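Local coordinates for C381 turret protein (PDB 4IND), which builds the turrets of an icosahedral archaeal virus, each chain folding into three jelly-roll domains and five chains assembling together, at residues F92-T97 and P136-L141; P98-N101 and T105-Y108; F199-I202 and A207-P210; I352-N357 and V365-I370. All coordinates share one frame; numbering follows the deposited sequence. Where two conformers were deposited one is given.

Interaction 1 of 4, residues F92-T97 and P136-L141; sequences FSVTVT and PGLAIL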
loop_
_atom_site.group_PDB
_atom_site.type_symbol
_atom_site.label_atom_id
_atom_site.label_comp_id
_atom_site.label_asym_id
_atom_site.label_seq_id
_atom_site.Cartn_x
_atom_site.Cartn_y
_atom_site.Cartn_z
ATOM N N PHE A 92 44.561 -2.164 -22.943
ATOM C CA PHE A 92 43.709 -1.640 -24.015
ATOM C C PHE A 92 42.251 -1.799 -23.605
ATOM O O PHE A 92 41.937 -2.599 -22.717
ATOM C CB PHE A 92 43.968 -2.393 -25.329
ATOM C CG PHE A 92 43.985 -3.893 -25.174
ATOM C CD1 PHE A 92 42.801 -4.614 -25.116
ATOM C CD2 PHE A 92 45.190 -4.582 -25.082
ATOM C CE1 PHE A 92 42.803 -5.989 -24.963
ATOM C CE2 PHE A 92 45.209 -5.955 -24.925
ATOM C CZ PHE A 92 44.014 -6.667 -24.868
ATOM N N SER A 93 41.367 -1.056 -24.262
ATOM C CA SER A 93 39.944 -1.104 -23.984
ATOM C C SER A 93 39.380 -2.432 -24.442
ATOM O O SER A 93 39.882 -3.029 -25.402
ATOM C CB SER A 93 39.234 0.021 -24.748
ATOM O OG SER A 93 39.549 1.262 -24.180
ATOM N N VAL A 94 38.355 -2.901 -23.753
ATOM C CA VAL A 94 37.592 -4.056 -24.199
ATOM C C VAL A 94 36.124 -3.677 -24.196
ATOM O O VAL A 94 35.741 -2.715 -23.547
ATOM C CB VAL A 94 37.837 -5.285 -23.296
ATOM C CG1 VAL A 94 39.335 -5.630 -23.286
ATOM C CG2 VAL A 94 37.336 -5.037 -21.880
ATOM N N THR A 95 35.312 -4.426 -24.935
ATOM C CA THR A 95 33.892 -4.127 -25.003
ATOM C C THR A 95 33.073 -5.304 -24.492
ATOM O O THR A 95 33.502 -6.466 -24.547
ATOM C CB THR A 95 33.444 -3.723 -26.419
ATOM O OG1 THR A 95 33.405 -4.881 -27.248
ATOM C CG2 THR A 95 34.394 -2.708 -27.028
ATOM N N VAL A 96 31.905 -4.998 -23.958
ATOM C CA VAL A 96 30.990 -6.021 -23.493
ATOM C C VAL A 96 29.635 -5.689 -24.098
ATOM O O VAL A 96 29.321 -4.508 -24.318
ATOM C CB VAL A 96 30.929 -6.021 -21.954
ATOM C CG1 VAL A 96 29.624 -6.594 -21.474
ATOM C CG2 VAL A 96 32.117 -6.796 -21.362
ATOM N N THR A 97 28.849 -6.719 -24.389
ATOM C CA THR A 97 27.517 -6.534 -24.949
ATOM C C THR A 97 26.464 -6.979 -23.943
ATOM O O THR A 97 26.239 -8.184 -23.766
ATOM C CB THR A 97 27.366 -7.335 -26.256
ATOM O OG1 THR A 97 28.401 -6.943 -27.175
ATOM C CG2 THR A 97 25.997 -7.106 -26.891
ATOM N N PRO A 136 38.756 -11.812 -22.657
ATOM C CA PRO A 136 40.025 -12.084 -21.973
ATOM C C PRO A 136 40.591 -10.857 -21.262
ATOM O O PRO A 136 40.575 -9.745 -21.811
ATOM C CB PRO A 136 40.950 -12.501 -23.119
ATOM C CG PRO A 136 40.027 -13.090 -24.127
ATOM C CD PRO A 136 38.786 -12.245 -24.070
ATOM N N GLY A 137 41.103 -11.058 -20.047
ATOM C CA GLY A 137 41.754 -9.970 -19.336
ATOM C C GLY A 137 40.825 -9.269 -18.356
ATOM O O GLY A 137 41.281 -8.483 -17.534
ATOM N N LEU A 138 39.529 -9.551 -18.434
ATOM C CA LEU A 138 38.589 -8.973 -17.461
ATOM C C LEU A 138 38.617 -9.804 -16.182
ATOM O O LEU A 138 38.445 -11.024 -16.216
ATOM C CB LEU A 138 37.167 -8.963 -18.005
ATOM C CG LEU A 138 36.590 -7.736 -18.682
ATOM C CD1 LEU A 138 35.063 -7.857 -18.685
ATOM C CD2 LEU A 138 37.054 -6.428 -18.014
ATOM N N ALA A 139 38.871 -9.149 -15.062
ATOM C CA ALA A 139 38.705 -9.758 -13.751
ATOM C C ALA A 139 37.237 -9.577 -13.336
ATOM O O ALA A 139 36.671 -8.493 -13.512
ATOM C CB ALA A 139 39.623 -9.041 -12.751
ATOM N N ILE A 140 36.629 -10.626 -12.787
ATOM C CA ILE A 140 35.255 -10.538 -12.308
ATOM C C ILE A 140 35.243 -10.504 -10.785
ATOM O O ILE A 140 35.587 -11.489 -10.139
ATOM C CB ILE A 140 34.432 -11.729 -12.811
ATOM C CG1 ILE A 140 34.691 -11.950 -14.302
ATOM C CG2 ILE A 140 32.949 -11.526 -12.534
ATOM C CD1 ILE A 140 34.206 -13.296 -14.824
ATOM N N LEU A 141 34.842 -9.372 -10.209
ATOM C CA LEU A 141 34.957 -9.192 -8.756
ATOM C C LEU A 141 33.669 -9.519 -7.990
ATOM O O LEU A 141 33.724 -10.107 -6.898
ATOM C CB LEU A 141 35.407 -7.770 -8.395
ATOM C CG LEU A 141 36.613 -7.130 -9.082
ATOM C CD1 LEU A 141 37.182 -5.996 -8.225
ATOM C CD2 LEU A 141 37.677 -8.130 -9.404
#

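Interaction 2 of 4, residues P98-N101 and T105-Y108; sequences PFFN and TMTY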
loop_
_atom_site.group_PDB
_atom_site.type_symbol
_atom_site.label_atom_id
_atom_site.label_comp_id
_atom_site.label_asym_id
_atom_site.label_seq_id
_atom_site.Cartn_x
_atom_site.Cartn_y
_atom_site.Cartn_z
ATOM N N PRO A 98 25.802 -6.014 -23.265
ATOM C CA PRO A 98 24.841 -6.439 -22.242
ATOM C C PRO A 98 23.657 -7.173 -22.846
ATOM O O PRO A 98 23.300 -6.933 -24.003
ATOM C CB PRO A 98 24.426 -5.111 -21.563
ATOM C CG PRO A 98 24.737 -4.067 -22.541
ATOM C CD PRO A 98 25.965 -4.550 -23.291
ATOM N N PHE A 99 23.057 -8.061 -22.054
ATOM C CA PHE A 99 21.909 -8.852 -22.467
ATOM C C PHE A 99 20.674 -7.975 -22.719
ATOM O O PHE A 99 20.093 -8.006 -23.801
ATOM C CB PHE A 99 21.643 -9.897 -21.371
ATOM C CG PHE A 99 20.570 -10.907 -21.701
ATOM C CD1 PHE A 99 20.724 -11.786 -22.768
ATOM C CD2 PHE A 99 19.440 -11.027 -20.900
ATOM C CE1 PHE A 99 19.740 -12.758 -23.055
ATOM C CE2 PHE A 99 18.456 -11.995 -21.179
ATOM C CZ PHE A 99 18.612 -12.858 -22.254
ATOM N N PHE A 100 20.268 -7.214 -21.705
ATOM C CA PHE A 100 19.115 -6.318 -21.823
ATOM C C PHE A 100 17.895 -7.059 -22.375
ATOM O O PHE A 100 17.062 -6.468 -23.049
ATOM C CB PHE A 100 19.454 -5.135 -22.760
ATOM C CG PHE A 100 20.371 -4.080 -22.153
ATOM C CD1 PHE A 100 20.470 -3.915 -20.788
ATOM C CD2 PHE A 100 21.115 -3.239 -22.974
ATOM C CE1 PHE A 100 21.295 -2.952 -20.243
ATOM C CE2 PHE A 100 21.948 -2.274 -22.438
ATOM C CZ PHE A 100 22.044 -2.131 -21.072
ATOM N N ASN A 101 17.829 -8.363 -22.109
ATOM C CA ASN A 101 16.769 -9.248 -22.589
ATOM C C ASN A 101 16.785 -9.520 -24.087
ATOM O O ASN A 101 16.600 -10.660 -24.504
ATOM C CB ASN A 101 15.363 -8.799 -22.123
ATOM C CG ASN A 101 15.149 -9.034 -20.647
ATOM O OD1 ASN A 101 15.403 -10.139 -20.147
ATOM N ND2 ASN A 101 14.704 -7.996 -19.928
ATOM N N THR A 105 23.699 -5.826 -29.947
ATOM C CA THR A 105 24.534 -4.876 -30.695
ATOM C C THR A 105 25.108 -3.756 -29.824
ATOM O O THR A 105 26.224 -3.313 -30.057
ATOM C CB THR A 105 23.793 -4.245 -31.876
ATOM O OG1 THR A 105 22.552 -3.701 -31.409
ATOM C CG2 THR A 105 23.522 -5.269 -32.969
ATOM N N MET A 106 24.353 -3.293 -28.837
ATOM C CA MET A 106 24.812 -2.166 -28.026
ATOM C C MET A 106 25.870 -2.630 -27.045
ATOM O O MET A 106 25.821 -3.758 -26.555
ATOM C CB MET A 106 23.627 -1.489 -27.310
ATOM C CG MET A 106 22.615 -0.921 -28.297
ATOM S SD MET A 106 21.294 0.050 -27.545
ATOM C CE MET A 106 20.679 -1.138 -26.376
ATOM N N THR A 107 26.846 -1.767 -26.780
ATOM C CA THR A 107 28.022 -2.171 -26.003
ATOM C C THR A 107 28.398 -1.220 -24.878
ATOM O O THR A 107 28.018 -0.038 -24.884
ATOM C CB THR A 107 29.265 -2.276 -26.922
ATOM O OG1 THR A 107 29.450 -1.049 -27.631
ATOM C CG2 THR A 107 29.112 -3.402 -27.940
ATOM N N TYR A 108 29.167 -1.750 -23.928
ATOM C CA TYR A 108 29.924 -0.935 -22.986
ATOM C C TYR A 108 31.374 -0.934 -23.438
ATOM O O TYR A 108 31.887 -1.954 -23.912
ATOM C CB TYR A 108 29.855 -1.533 -21.587
ATOM C CG TYR A 108 28.482 -1.513 -20.963
ATOM C CD1 TYR A 108 27.627 -0.429 -21.145
ATOM C CD2 TYR A 108 28.043 -2.573 -20.179
ATOM C CE1 TYR A 108 26.377 -0.410 -20.558
ATOM C CE2 TYR A 108 26.785 -2.563 -19.590
ATOM C CZ TYR A 108 25.968 -1.473 -19.783
ATOM O OH TYR A 108 24.725 -1.457 -19.205
#

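Interaction 3 of 4, residues F199-I202 and A207-P210; sequences FGTI and ATIP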
loop_
_atom_site.group_PDB
_atom_site.type_symbol
_atom_site.label_atom_id
_atom_site.label_comp_id
_atom_site.label_asym_id
_atom_site.label_seq_id
_atom_site.Cartn_x
_atom_site.Cartn_y
_atom_site.Cartn_z
ATOM N N PHE A 199 15.426 8.856 -32.797
ATOM C CA PHE A 199 16.472 8.034 -32.204
ATOM C C PHE A 199 15.974 6.604 -32.020
ATOM O O PHE A 199 16.696 5.621 -32.254
ATOM C CB PHE A 199 16.872 8.649 -30.851
ATOM C CG PHE A 199 17.714 7.748 -29.993
ATOM C CD1 PHE A 199 19.052 7.523 -30.286
ATOM C CD2 PHE A 199 17.169 7.141 -28.879
ATOM C CE1 PHE A 199 19.832 6.682 -29.490
ATOM C CE2 PHE A 199 17.935 6.304 -28.073
ATOM C CZ PHE A 199 19.271 6.071 -28.381
ATOM N N GLY A 200 14.730 6.479 -31.589
ATOM C CA GLY A 200 14.196 5.161 -31.255
ATOM C C GLY A 200 12.740 5.244 -30.855
ATOM O O GLY A 200 12.112 6.284 -31.035
ATOM N N THR A 201 12.214 4.154 -30.303
ATOM C CA THR A 201 10.827 4.102 -29.863
ATOM C C THR A 201 10.739 3.311 -28.581
ATOM O O THR A 201 11.543 2.402 -28.333
ATOM C CB THR A 201 9.920 3.401 -30.886
ATOM O OG1 THR A 201 10.375 2.054 -31.066
ATOM C CG2 THR A 201 9.943 4.122 -32.214
ATOM N N ILE A 202 9.757 3.667 -27.768
ATOM C CA ILE A 202 9.388 2.857 -26.627
ATOM C C ILE A 202 7.982 2.336 -26.888
ATOM O O ILE A 202 7.098 3.092 -27.270
ATOM C CB ILE A 202 9.443 3.672 -25.338
ATOM C CG1 ILE A 202 10.904 3.967 -25.002
ATOM C CG2 ILE A 202 8.795 2.897 -24.182
ATOM C CD1 ILE A 202 11.079 5.033 -23.968
ATOM N N ALA A 207 0.819 0.317 -28.364
ATOM C CA ALA A 207 1.236 1.674 -27.985
ATOM C C ALA A 207 2.718 1.936 -28.239
ATOM O O ALA A 207 3.579 1.176 -27.790
ATOM C CB ALA A 207 0.901 1.952 -26.517
ATOM N N THR A 208 3.009 3.044 -28.921
ATOM C CA THR A 208 4.377 3.392 -29.325
ATOM C C THR A 208 4.699 4.873 -29.087
ATOM O O THR A 208 3.925 5.754 -29.455
ATOM C CB THR A 208 4.592 3.115 -30.821
ATOM O OG1 THR A 208 4.232 1.761 -31.114
ATOM C CG2 THR A 208 6.049 3.349 -31.206
ATOM N N ILE A 209 5.848 5.135 -28.477
ATOM C CA ILE A 209 6.298 6.501 -28.253
ATOM C C ILE A 209 7.620 6.743 -28.982
ATOM O O ILE A 209 8.636 6.150 -28.633
ATOM C CB ILE A 209 6.531 6.770 -26.757
ATOM C CG1 ILE A 209 5.285 6.434 -25.944
ATOM C CG2 ILE A 209 6.949 8.222 -26.531
ATOM C CD1 ILE A 209 5.562 6.293 -24.462
ATOM N N PRO A 210 7.616 7.617 -29.994
ATOM C CA PRO A 210 8.863 7.968 -30.680
ATOM C C PRO A 210 9.751 8.859 -29.815
ATOM O O PRO A 210 9.256 9.757 -29.146
ATOM C CB PRO A 210 8.380 8.771 -31.890
ATOM C CG PRO A 210 6.915 8.456 -32.020
ATOM C CD PRO A 210 6.444 8.239 -30.631
#

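Interaction 4 of 4, residues I352-N357 and V365-I370; sequences IQLVAN and VTITLI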
loop_
_atom_site.group_PDB
_atom_site.type_symbol
_atom_site.label_atom_id
_atom_site.label_comp_id
_atom_site.label_asym_id
_atom_site.label_seq_id
_atom_site.Cartn_x
_atom_site.Cartn_y
_atom_site.Cartn_z
ATOM N N ILE A 352 -9.456 13.718 -29.053
ATOM C CA ILE A 352 -10.771 14.358 -28.995
ATOM C C ILE A 352 -11.090 14.990 -30.343
ATOM O O ILE A 352 -10.240 15.658 -30.924
ATOM C CB ILE A 352 -10.787 15.511 -27.993
ATOM C CG1 ILE A 352 -10.233 15.064 -26.655
ATOM C CG2 ILE A 352 -12.198 16.071 -27.834
ATOM C CD1 ILE A 352 -11.047 13.993 -26.014
ATOM N N GLN A 353 -12.314 14.803 -30.830
ATOM C CA GLN A 353 -12.757 15.487 -32.043
ATOM C C GLN A 353 -14.206 15.964 -31.898
ATOM O O GLN A 353 -14.974 15.448 -31.081
ATOM C CB GLN A 353 -12.607 14.585 -33.275
ATOM C CG GLN A 353 -13.528 13.368 -33.260
ATOM C CD GLN A 353 -13.278 12.422 -34.421
ATOM O OE1 GLN A 353 -12.195 12.419 -35.020
ATOM N NE2 GLN A 353 -14.290 11.615 -34.754
ATOM N N LEU A 354 -14.558 16.981 -32.673
ATOM C CA LEU A 354 -15.932 17.468 -32.738
ATOM C C LEU A 354 -16.504 17.136 -34.104
ATOM O O LEU A 354 -15.911 17.464 -35.144
ATOM C CB LEU A 354 -15.985 18.976 -32.531
ATOM C CG LEU A 354 -17.387 19.581 -32.470
ATOM C CD1 LEU A 354 -18.087 19.176 -31.184
ATOM C CD2 LEU A 354 -17.310 21.091 -32.573
ATOM N N VAL A 355 -17.645 16.464 -34.107
ATOM C CA VAL A 355 -18.312 16.139 -35.353
ATOM C C VAL A 355 -19.573 16.981 -35.400
ATOM O O VAL A 355 -20.389 16.933 -34.490
ATOM C CB VAL A 355 -18.652 14.643 -35.447
ATOM C CG1 VAL A 355 -19.346 14.338 -36.769
ATOM C CG2 VAL A 355 -17.388 13.799 -35.309
ATOM N N ALA A 356 -19.726 17.768 -36.454
ATOM C CA ALA A 356 -20.829 18.707 -36.522
ATOM C C ALA A 356 -21.359 18.797 -37.938
ATOM O O ALA A 356 -20.652 18.491 -38.901
ATOM C CB ALA A 356 -20.390 20.082 -36.025
ATOM N N ASN A 357 -22.613 19.217 -38.056
ATOM C CA ASN A 357 -23.232 19.388 -39.354
ATOM C C ASN A 357 -24.335 20.433 -39.247
ATOM O O ASN A 357 -24.915 20.632 -38.172
ATOM C CB ASN A 357 -23.788 18.057 -39.866
ATOM C CG ASN A 357 -24.079 18.083 -41.354
ATOM O OD1 ASN A 357 -23.930 19.116 -42.020
ATOM N ND2 ASN A 357 -24.491 16.942 -41.890
ATOM N N VAL A 365 -23.055 28.646 -40.592
ATOM C CA VAL A 365 -23.192 28.870 -39.158
ATOM C C VAL A 365 -21.864 28.556 -38.490
ATOM O O VAL A 365 -21.245 27.524 -38.772
ATOM C CB VAL A 365 -24.250 27.944 -38.542
ATOM C CG1 VAL A 365 -24.555 28.362 -37.109
ATOM C CG2 VAL A 365 -25.509 27.940 -39.374
ATOM N N THR A 366 -21.428 29.443 -37.602
ATOM C CA THR A 366 -20.184 29.232 -36.877
ATOM C C THR A 366 -20.478 28.953 -35.410
ATOM O O THR A 366 -21.120 29.753 -34.728
ATOM C CB THR A 366 -19.231 30.445 -36.997
ATOM O OG1 THR A 366 -18.806 30.595 -38.356
ATOM C CG2 THR A 366 -18.007 30.250 -36.113
ATOM N N ILE A 367 -20.012 27.809 -34.936
ATOM C CA ILE A 367 -20.149 27.450 -33.535
ATOM C C ILE A 367 -18.779 27.433 -32.890
ATOM O O ILE A 367 -17.767 27.234 -33.561
ATOM C CB ILE A 367 -20.786 26.073 -33.379
ATOM C CG1 ILE A 367 -19.944 25.030 -34.104
ATOM C CG2 ILE A 367 -22.204 26.071 -33.935
ATOM C CD1 ILE A 367 -20.455 23.619 -33.929
ATOM N N THR A 368 -18.747 27.645 -31.584
ATOM C CA THR A 368 -17.486 27.686 -30.870
ATOM C C THR A 368 -17.532 26.738 -29.698
ATOM O O THR A 368 -18.415 26.845 -28.843
ATOM C CB THR A 368 -17.171 29.104 -30.389
ATOM O OG1 THR A 368 -17.034 29.966 -31.526
ATOM C CG2 THR A 368 -15.870 29.122 -29.584
ATOM N N LEU A 369 -16.582 25.800 -29.680
ATOM C CA LEU A 369 -16.446 24.843 -28.614
ATOM C C LEU A 369 -15.445 25.396 -27.609
ATOM O O LEU A 369 -14.395 25.900 -27.985
ATOM C CB LEU A 369 -15.920 23.516 -29.172
ATOM C CG LEU A 369 -15.496 22.461 -28.155
ATOM C CD1 LEU A 369 -16.708 21.955 -27.415
ATOM C CD2 LEU A 369 -14.741 21.301 -28.830
ATOM N N ILE A 370 -15.784 25.327 -26.330
ATOM C CA ILE A 370 -14.790 25.543 -25.297
ATOM C C ILE A 370 -14.664 24.249 -24.509
ATOM O O ILE A 370 -15.634 23.493 -24.350
ATOM C CB ILE A 370 -15.116 26.727 -24.373
ATOM C CG1 ILE A 370 -16.317 26.413 -23.494
ATOM C CG2 ILE A 370 -15.378 27.994 -25.168
ATOM C CD1 ILE A 370 -16.841 27.633 -22.772
#

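Interaction 1 of 4, residues F92-T97 and P136-L141
Neither face of an aromatic ring meets Leu138 where it packs on Val94 and Val96: the Phe92 ring lies alongside Val94, its CE1 3.9 Å from Val94 CG1, and does not reach 136-141, CE1 staying 5.4 Å from Pro136 O. The contact is instead made by methyl groups. Leu138 spreads its two branches over two valines of the same strand. Its CD2 lies 4.1 Å from CG2 of Val94, and its CD1 the same 4.1 Å from CG2 of Val96. Val94 and Leu138 run past one another in opposite senses, whereas Val96 meets the leucine at a slant. Val94 directs CG2 at its partner by placing that methyl between its own backbone N and carbonyl carbon. Leu138 has an unusual first torsion, chi1 -96°, which swings CG and its methyls toward the valines although CB sets out to the side. These strands do not pair: Val94 and Leu138 have CA atoms 8.4 Å apart, and no hydrogen bond crosses. The contact is one between layers of a jelly-roll sandwich in the first galactose-binding-like domain, with strand 94-96, paired to 108-110, packing by side chains on the start of strand 138-147, which belongs to a four-stranded sheet. Asn88 touches both Val94 and Leu138, Ile132 packs against Val96, and all three aliphatic side chains are buried. Just ahead of Leu138, Gly137 adopts a left-handed backbone conformation (phi 96°), and its carbonyl O accepts a hydrogen bond from Thr89 OG1.

Interaction 2 of 4, residues P98-N101 and T105-Y108
The long connection between the paired strands 94-96 and 108-110 folds back on itself where Pro98 and Phe100 meet Met106 and Tyr108. Pro98 lies over one face of the Tyr108 ring in a CH-pi contact, its CG 4.2 Å from the ring centroid, 23° off the normal and shifted toward the rim at CE2 and CZ. The other end of the proline ring reaches the backbone, CD standing 3.4 Å from Met106 O. Pro98 CB meanwhile sits above the centre of the Phe100 ring, so one proline packs against two aromatic rings. Phe100 and Tyr108 come head-on from the two segments, with Phe100 CZ 3.3 Å from Tyr108 OH; that hydroxyl is hydrogen-bonded to Tyr119 O. A turn about the CG-SD bond of Met106 (chi3 -55°) brings its CE to 4.0 Å from Phe100 CD2, with the methionine chain roughly perpendicular to the phenylalanine. Asp120 fixes the turn, OD2 taking the N-H of Phe99 and OD1 that of Phe100. Ile161 and Ile169, on strands 155-163 and 168-172, pack on Phe100, so this beta-hairpin loop of the first jelly-roll domain also meets the second domain of the same chain.

Interaction 3 of 4, residues F199-I202 and A207-P210
Ile202 and Ile209 form the tight part of this contact, a hydrogen-bonded antiparallel pair joined by two backbone bonds. Ile202 N gives its hydrogen to Ile209 O at 2.9 Å, and Ile209 N gives its own to Ile202 O at 2.7 Å. Both are nearly straight at hydrogen, but they meet their acceptors differently: the second donor lies close to the line of the C=O bond, whereas the first stands 22° from the carbonyl plane. Each acceptor also receives a CA-H contact, Ile209 O from Thr201 CA at 3.2 Å and Ile202 O from Thr208 CA at 3.4 Å. The isoleucine side chains lie together on one face of the sheet, CB to CB 4.5 Å, where Val228 and Leu230 of strand 221-232 pack on both and bury them.

The opposite face, carrying Thr201 and Pro210, is looser, with Pro210 and neighbouring Thr208 exposed and Thr201 partly so. Thr201 and Pro210 make the non-hydrogen-bonded pair, their CA atoms 4.4 Å apart; at such a position a residue's N-H is not used toward its partner, so proline costs no bond across this pair. Thr208 contributes a methyl instead of its hydroxyl, CG2 lying trans to its own backbone N and reaching to 3.9 Å from Thr201 CB at an angle. Pairing runs on to Leu211, which bonds the backbones of Phe199 and Gly200, and Thr201 joins Ser242 on the other side of its strand. The strands run at 158° to each other, as in the twisted beta hairpins of a jelly-roll sandwich, here in the second galactose-binding-like domain.

Interaction 4 of 4, residues I352-N357 and V365-I370
Apolar contacts account for everything that joins Leu354 and Ala356 to Ile367 and Leu369. Ile367 is central: its CD1 lies 4.1 Å from Ala356 CB and 4.3 Å from Leu354 CD2, so a single methyl touches both residues of the facing strand. It gets there through a first torsion that sets CG1 between the backbone N and carbonyl carbon (chi1 58°), followed by an extended second one (chi2 176°) that carries CD1 straight on across the gap. The small alanine side chain accepts the end of the isoleucine, whereas Leu354 extends its own CD2 and with that methyl also meets Leu369 at CB, 4.4 Å away. Leu278 packs on Ala356 and Val304 on Leu369, extending the same buried layer.

Hydrogen bonds do not cross between the segments. The strand axes remain 9.8 Å apart at closest, far beyond backbone pairing, and each strand is bonded within its own sheet, Leu354 to Gln285 and Val355 to Gln315 among others. The side chains of Gln353, Asn357 and Thr368 set out away from the facing strand. Gln353 NE2 bonds Gln317 OE1, and Thr368 OG1 pairs with Ser275 OG; Thr366 OG1 is likewise bonded to Thr277 OG1.

Another chain comes within reach at Ile370, which packs on Ala335 of a neighbouring subunit. Two four-stranded antiparallel sheets packed face to face form the beta sandwich of a jelly roll, here in the nucleoplasmin-like third domain.

In the fold
Each of the three domains contributes at least one contact. Interactions 1 and 2 share the first domain and are directly connected: 98-101 and 105-108 lie inside the chain loop closed by interaction 1, and Val96 O probably bonds Tyr108 N. Interactions 1 and 4, with centres about 63 Å apart on opposite sides of the chain's centre, are chemically alike, both being buried aliphatic packing between strands that do not pair with each other. Interaction 2, also buried, relies on aromatic rings and a proline, close to the second domain. Interaction 3 alone is built on backbone hydrogen bonds between neighbouring strands, and it alone is partly exposed, with Thr201 and Pro210 on its more exposed face.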